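Local structure of extracellular ligand-binding receptor (Sphaerobacter thermophilus, 4ZPJ) at residues Arg164-Tyr178 with Phe381-Ile394. The protein is probably the substrate-binding component of an ABC transporter, a zinc-binding member of the leucine-binding protein family that would capture a ligand for uptake. Numbering follows the deposited sequence.
With ZN (zinc ion), chain I.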
loop_
_atom_site.group_PDB
_atom_site.type_symbol
_atom_site.label_atom_id
_atom_site.label_comp_id
_atom_site.label_asym_id
_atom_site.label_seq_id
_atom_site.Cartn_x
_atom_site.Cartn_y
_atom_site.Cartn_z
ATOM N N ARG A 164 1.176 -18.641 2.638
ATOM C CA ARG A 164 -0.131 -18.301 2.186
ATOM C C ARG A 164 -1.111 -19.274 2.724
ATOM O O ARG A 164 -0.745 -20.305 3.296
ATOM C CB ARG A 164 -0.235 -18.183 0.615
ATOM C CG ARG A 164 -0.266 -19.464 -0.144
ATOM C CD ARG A 164 -0.555 -19.206 -1.632
ATOM N NE ARG A 164 0.460 -18.436 -2.362
ATOM C CZ ARG A 164 1.142 -18.874 -3.427
ATOM N NH1 ARG A 164 0.971 -20.092 -3.900
ATOM N NH2 ARG A 164 2.003 -18.067 -4.054
ATOM N N SER A 165 -2.380 -18.930 2.556
ATOM C CA SER A 165 -3.466 -19.776 3.044
ATOM C C SER A 165 -4.767 -19.283 2.440
ATOM O O SER A 165 -4.909 -18.096 2.189
ATOM C CB SER A 165 -3.492 -19.653 4.616
ATOM O OG SER A 165 -4.746 -19.981 5.162
ATOM N N PRO A 166 -5.749 -20.167 2.252
ATOM C CA PRO A 166 -7.080 -19.715 1.767
ATOM C C PRO A 166 -7.800 -18.770 2.736
ATOM O O PRO A 166 -8.695 -18.055 2.326
ATOM C CB PRO A 166 -7.879 -20.978 1.611
ATOM C CG PRO A 166 -7.025 -22.118 2.073
ATOM C CD PRO A 166 -5.656 -21.612 2.463
ATOM N N TYR A 167 -7.402 -18.749 4.001
ATOM C CA TYR A 167 -7.973 -17.793 4.931
ATOM C C TYR A 167 -7.375 -16.377 4.814
ATOM O O TYR A 167 -7.987 -15.444 5.293
ATOM C CB TYR A 167 -7.885 -18.327 6.377
ATOM C CG TYR A 167 -8.675 -19.585 6.537
ATOM C CD1 TYR A 167 -10.049 -19.544 6.661
ATOM C CD2 TYR A 167 -8.058 -20.820 6.575
ATOM C CE1 TYR A 167 -10.792 -20.715 6.769
ATOM C CE2 TYR A 167 -8.794 -21.992 6.695
ATOM C CZ TYR A 167 -10.156 -21.928 6.772
ATOM O OH TYR A 167 -10.904 -23.083 6.898
ATOM N N LEU A 168 -6.232 -16.200 4.131
ATOM C CA LEU A 168 -5.559 -14.893 4.034
ATOM C C LEU A 168 -5.719 -14.225 2.670
ATOM O O LEU A 168 -5.422 -14.820 1.657
ATOM C CB LEU A 168 -4.060 -15.028 4.310
ATOM C CG LEU A 168 -3.739 -15.772 5.614
ATOM C CD1 LEU A 168 -2.233 -15.985 5.781
ATOM C CD2 LEU A 168 -4.321 -15.040 6.796
ATOM N N PHE A 169 -6.212 -13.005 2.695
ATOM C CA PHE A 169 -6.356 -12.168 1.535
ATOM C C PHE A 169 -5.608 -10.895 1.786
ATOM O O PHE A 169 -5.565 -10.418 2.928
ATOM C CB PHE A 169 -7.843 -11.818 1.304
ATOM C CG PHE A 169 -8.726 -13.000 1.025
ATOM C CD1 PHE A 169 -9.188 -13.807 2.070
ATOM C CD2 PHE A 169 -9.123 -13.278 -0.237
ATOM C CE1 PHE A 169 -9.996 -14.919 1.815
ATOM C CE2 PHE A 169 -9.982 -14.369 -0.517
ATOM C CZ PHE A 169 -10.412 -15.184 0.516
ATOM N N ARG A 170 -5.073 -10.301 0.740
ATOM C CA ARG A 170 -4.423 -9.014 0.880
ATOM C C ARG A 170 -4.930 -8.038 -0.132
ATOM O O ARG A 170 -4.969 -8.354 -1.323
ATOM C CB ARG A 170 -2.900 -9.193 0.772
ATOM C CG ARG A 170 -2.149 -7.896 0.883
ATOM C CD ARG A 170 -0.835 -8.084 1.624
ATOM N NE ARG A 170 0.092 -8.807 0.819
ATOM C CZ ARG A 170 1.277 -9.246 1.207
ATOM N NH1 ARG A 170 1.743 -9.037 2.449
ATOM N NH2 ARG A 170 2.041 -9.882 0.327
ATOM N N VAL A 171 -5.341 -6.844 0.318
ATOM C CA VAL A 171 -5.956 -5.874 -0.610
ATOM C C VAL A 171 -5.049 -4.662 -0.835
ATOM O O VAL A 171 -5.403 -3.743 -1.591
ATOM C CB VAL A 171 -7.319 -5.363 -0.131
ATOM C CG1 VAL A 171 -8.330 -6.486 -0.029
ATOM C CG2 VAL A 171 -7.195 -4.653 1.198
ATOM N N SER A 172 -3.908 -4.615 -0.152
ATOM C CA SER A 172 -2.979 -3.491 -0.341
ATOM C C SER A 172 -1.920 -3.771 -1.457
ATOM O O SER A 172 -2.039 -3.342 -2.630
ATOM C CB SER A 172 -2.336 -3.179 1.004
ATOM O OG SER A 172 -1.722 -4.332 1.545
ATOM N N PHE A 173 -0.908 -4.533 -1.124
ATOM C CA PHE A 173 0.145 -4.788 -2.085
ATOM C C PHE A 173 1.062 -5.785 -1.439
ATOM O O PHE A 173 1.055 -5.922 -0.213
ATOM C CB PHE A 173 0.956 -3.498 -2.414
ATOM C CG PHE A 173 1.297 -2.684 -1.211
ATOM C CD1 PHE A 173 2.434 -2.957 -0.478
ATOM C CD2 PHE A 173 0.473 -1.663 -0.785
ATOM C CE1 PHE A 173 2.758 -2.240 0.667
ATOM C CE2 PHE A 173 0.773 -0.939 0.372
ATOM C CZ PHE A 173 1.919 -1.224 1.088
ATOM N N ALA A 174 1.798 -6.540 -2.251
ATOM C CA ALA A 174 3.061 -7.069 -1.710
ATOM C C ALA A 174 4.104 -5.964 -1.923
ATOM O O ALA A 174 4.060 -5.288 -2.967
ATOM C CB ALA A 174 3.455 -8.336 -2.442
ATOM N N ASN A 175 5.009 -5.748 -0.984
ATOM C CA ASN A 175 6.032 -4.702 -1.154
ATOM C C ASN A 175 6.658 -4.722 -2.526
ATOM O O ASN A 175 7.072 -5.766 -3.007
ATOM C CB ASN A 175 7.180 -4.898 -0.157
ATOM C CG ASN A 175 6.768 -4.576 1.238
ATOM O OD1 ASN A 175 6.029 -3.665 1.440
ATOM N ND2 ASN A 175 7.156 -5.377 2.164
ATOM N N GLY A 176 6.757 -3.561 -3.109
ATOM C CA GLY A 176 7.267 -3.389 -4.436
ATOM C C GLY A 176 6.248 -3.389 -5.575
ATOM O O GLY A 176 6.579 -3.044 -6.735
ATOM N N GLN A 177 5.022 -3.791 -5.297
ATOM C CA GLN A 177 4.055 -4.074 -6.384
ATOM C C GLN A 177 3.615 -2.802 -7.132
ATOM O O GLN A 177 3.316 -2.879 -8.297
ATOM C CB GLN A 177 2.835 -4.837 -5.810
ATOM C CG GLN A 177 1.729 -5.205 -6.780
ATOM C CD GLN A 177 0.598 -6.043 -6.174
ATOM O OE1 GLN A 177 0.645 -6.356 -5.019
ATOM N NE2 GLN A 177 -0.428 -6.389 -6.982
ATOM N N TYR A 178 3.544 -1.647 -6.465
ATOM C CA TYR A 178 3.148 -0.438 -7.143
ATOM C C TYR A 178 4.346 0.342 -7.699
ATOM O O TYR A 178 4.175 1.149 -8.598
ATOM C CB TYR A 178 2.190 0.431 -6.296
ATOM C CG TYR A 178 2.707 0.876 -5.013
ATOM C CD1 TYR A 178 3.631 1.917 -4.962
ATOM C CD2 TYR A 178 2.303 0.278 -3.814
ATOM C CE1 TYR A 178 4.174 2.321 -3.764
ATOM C CE2 TYR A 178 2.833 0.690 -2.619
ATOM C CZ TYR A 178 3.773 1.728 -2.608
ATOM O OH TYR A 178 4.337 2.225 -1.477
ATOM N N PHE A 381 -10.419 -4.063 -9.480
ATOM C CA PHE A 381 -9.801 -4.766 -8.433
ATOM C C PHE A 381 -10.429 -6.138 -8.400
ATOM O O PHE A 381 -11.702 -6.299 -8.422
ATOM C CB PHE A 381 -9.985 -4.085 -7.076
ATOM C CG PHE A 381 -9.355 -4.864 -5.925
ATOM C CD1 PHE A 381 -10.012 -5.929 -5.360
ATOM C CD2 PHE A 381 -8.064 -4.553 -5.472
ATOM C CE1 PHE A 381 -9.417 -6.672 -4.326
ATOM C CE2 PHE A 381 -7.460 -5.257 -4.460
ATOM C CZ PHE A 381 -8.154 -6.327 -3.864
ATOM N N ARG A 382 -9.516 -7.117 -8.291
ATOM C CA ARG A 382 -9.854 -8.460 -7.944
ATOM C C ARG A 382 -8.664 -9.113 -7.255
ATOM O O ARG A 382 -7.597 -8.508 -7.117
ATOM C CB ARG A 382 -10.258 -9.218 -9.189
ATOM C CG ARG A 382 -9.200 -9.344 -10.219
ATOM C CD ARG A 382 -9.782 -9.956 -11.476
ATOM N NE ARG A 382 -8.807 -9.843 -12.561
ATOM C CZ ARG A 382 -7.852 -10.736 -12.823
ATOM N NH1 ARG A 382 -7.731 -11.869 -12.104
ATOM N NH2 ARG A 382 -7.011 -10.477 -13.833
ATOM N N PHE A 383 -8.868 -10.358 -6.827
ATOM C CA PHE A 383 -7.860 -11.119 -6.081
ATOM C C PHE A 383 -7.223 -12.116 -7.011
ATOM O O PHE A 383 -7.894 -12.726 -7.776
ATOM C CB PHE A 383 -8.500 -11.908 -4.952
ATOM C CG PHE A 383 -8.854 -11.061 -3.722
ATOM C CD1 PHE A 383 -7.860 -10.409 -3.002
ATOM C CD2 PHE A 383 -10.170 -10.976 -3.253
ATOM C CE1 PHE A 383 -8.174 -9.671 -1.860
ATOM C CE2 PHE A 383 -10.479 -10.255 -2.092
ATOM C CZ PHE A 383 -9.504 -9.559 -1.446
ATOM N N HIS A 384 -5.919 -12.333 -6.885
ATOM C CA HIS A 384 -5.333 -13.453 -7.592
ATOM C C HIS A 384 -5.917 -14.770 -7.045
ATOM O O HIS A 384 -6.011 -14.983 -5.811
ATOM C CB HIS A 384 -3.812 -13.411 -7.429
ATOM C CG HIS A 384 -3.097 -14.187 -8.473
ATOM N ND1 HIS A 384 -2.890 -15.543 -8.374
ATOM C CD2 HIS A 384 -2.626 -13.819 -9.690
ATOM C CE1 HIS A 384 -2.302 -15.974 -9.481
ATOM N NE2 HIS A 384 -2.156 -14.951 -10.308
ATOM N N PRO A 385 -6.302 -15.675 -7.944
ATOM C CA PRO A 385 -6.923 -16.908 -7.454
ATOM C C PRO A 385 -5.967 -17.818 -6.658
ATOM O O PRO A 385 -6.419 -18.689 -5.960
ATOM C CB PRO A 385 -7.407 -17.629 -8.738
ATOM C CG PRO A 385 -6.743 -16.930 -9.856
ATOM C CD PRO A 385 -6.113 -15.655 -9.408
ATOM N N GLU A 386 -4.669 -17.643 -6.806
ATOM C CA GLU A 386 -3.701 -18.477 -6.093
ATOM C C GLU A 386 -3.021 -17.760 -4.942
ATOM O O GLU A 386 -2.948 -18.329 -3.887
ATOM C CB GLU A 386 -2.678 -18.987 -7.047
ATOM C CG GLU A 386 -3.309 -19.966 -8.044
ATOM C CD GLU A 386 -2.486 -20.118 -9.298
ATOM O OE1 GLU A 386 -1.555 -19.322 -9.471
ATOM O OE2 GLU A 386 -2.719 -21.053 -10.093
ATOM N N SER A 387 -2.572 -16.520 -5.106
ATOM C CA SER A 387 -1.920 -15.797 -3.984
ATOM C C SER A 387 -2.902 -15.132 -3.032
ATOM O O SER A 387 -2.601 -14.875 -1.851
ATOM C CB SER A 387 -0.968 -14.749 -4.505
ATOM O OG SER A 387 -1.620 -13.635 -5.151
ATOM N N GLN A 388 -4.080 -14.846 -3.557
ATOM C CA GLN A 388 -5.105 -14.045 -2.873
ATOM C C GLN A 388 -4.605 -12.670 -2.502
ATOM O O GLN A 388 -5.113 -12.039 -1.589
ATOM C CB GLN A 388 -5.705 -14.785 -1.695
ATOM C CG GLN A 388 -6.375 -16.049 -2.178
ATOM C CD GLN A 388 -7.249 -16.739 -1.184
ATOM O OE1 GLN A 388 -8.041 -17.595 -1.547
ATOM N NE2 GLN A 388 -7.078 -16.419 0.079
ATOM N N GLY A 389 -3.623 -12.193 -3.260
ATOM C CA GLY A 389 -3.154 -10.819 -3.168
ATOM C C GLY A 389 -3.887 -10.100 -4.292
ATOM O O GLY A 389 -4.750 -10.695 -4.972
ATOM N N PRO A 390 -3.598 -8.810 -4.469
ATOM C CA PRO A 390 -4.336 -7.972 -5.399
ATOM C C PRO A 390 -3.920 -8.091 -6.823
ATOM O O PRO A 390 -2.752 -8.186 -7.096
ATOM C CB PRO A 390 -3.979 -6.558 -4.945
ATOM C CG PRO A 390 -3.516 -6.678 -3.578
ATOM C CD PRO A 390 -2.771 -7.990 -3.566
ATOM N N VAL A 391 -4.896 -8.107 -7.713
ATOM C CA VAL A 391 -4.709 -7.995 -9.134
ATOM C C VAL A 391 -5.449 -6.672 -9.456
ATOM O O VAL A 391 -6.667 -6.590 -9.414
ATOM C CB VAL A 391 -5.345 -9.155 -9.898
ATOM C CG1 VAL A 391 -5.227 -8.958 -11.405
ATOM C CG2 VAL A 391 -4.683 -10.471 -9.539
ATOM N N THR A 392 -4.696 -5.626 -9.734
ATOM C CA THR A 392 -5.231 -4.273 -9.697
ATOM C C THR A 392 -4.524 -3.319 -10.673
ATOM O O THR A 392 -3.511 -3.658 -11.315
ATOM C CB THR A 392 -5.113 -3.789 -8.249
ATOM O OG1 THR A 392 -5.971 -2.677 -8.058
ATOM C CG2 THR A 392 -3.587 -3.496 -7.791
ATOM N N THR A 393 -5.057 -2.109 -10.795
ATOM C CA THR A 393 -4.561 -1.140 -11.744
ATOM C C THR A 393 -3.519 -0.312 -10.981
ATOM O O THR A 393 -3.823 0.212 -9.928
ATOM C CB THR A 393 -5.729 -0.303 -12.318
ATOM O OG1 THR A 393 -6.587 -1.147 -13.115
ATOM C CG2 THR A 393 -5.246 0.865 -13.197
ATOM N N ILE A 394 -2.283 -0.262 -11.463
ATOM C CA ILE A 394 -1.272 0.589 -10.864
ATOM C C ILE A 394 -1.210 1.899 -11.669
ATOM O O ILE A 394 -1.260 1.837 -12.880
ATOM C CB ILE A 394 0.102 -0.076 -10.887
ATOM C CG1 ILE A 394 0.059 -1.407 -10.126
ATOM C CG2 ILE A 394 1.184 0.863 -10.346
ATOM C CD1 ILE A 394 -0.336 -1.265 -8.652
HETATM ZN ZN ZN I . -0.998 -20.757 -11.332
HETATM O O HOH W 1 -9.903 -18.764 -0.066
#
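Arg164 lies against the turn of a beta hairpin, its CD 3.4 Å from Glu386 O. Strands 379-383 and 390-401 form this hairpin, which here meets edge strand 168-170 of the mixed sheet in a periplasmic binding protein fold. Arg164 NE is hydrogen-bonded to Thr158 O. Glu386 turns its carboxylate to a zinc ion, which both oxygens bind. Next comes the type I turn Ser165-Leu168, which the Gln388 amide reaches. Its NE2 donates to Pro166 O almost straight, at 176°, and to Leu168 O at 2.8 Å. Both acceptors lie in the amide plane, but NE2 sits above each carbonyl plane. A water donates to Pro166 O and Gln388 OE1. The same amide stacks on Phe169, with planes 16° apart and NE2 over the ring centre. An alanine in place of Gln388 would probably leave Pro166 O and Leu168 O without this donor and one face of Phe169 without its amide cover. Phe169 also turns its edge, at CD2, to the face of Phe383, centroids 5.0 Å apart. Arg170 N donates to Gln388 O, and Arg170 O lies at the Phe383 ring edge. Val171 CG1 touches Phe383 CZ at 3.6 Å and also reaches Phe381 CZ. Helix 336-354 packs on all three side chains. Gln177 is extended, CG anti to N (chi1 180°), and its OE1 accepts from Ala174 N in the carbonyl plane. Its NE2 donates to Pro390 O and to Phe418 O. Finally, Tyr178 CB packs on Ile394 CD1, and Tyr178 O lies 3.5 Å from Ile394 CG2.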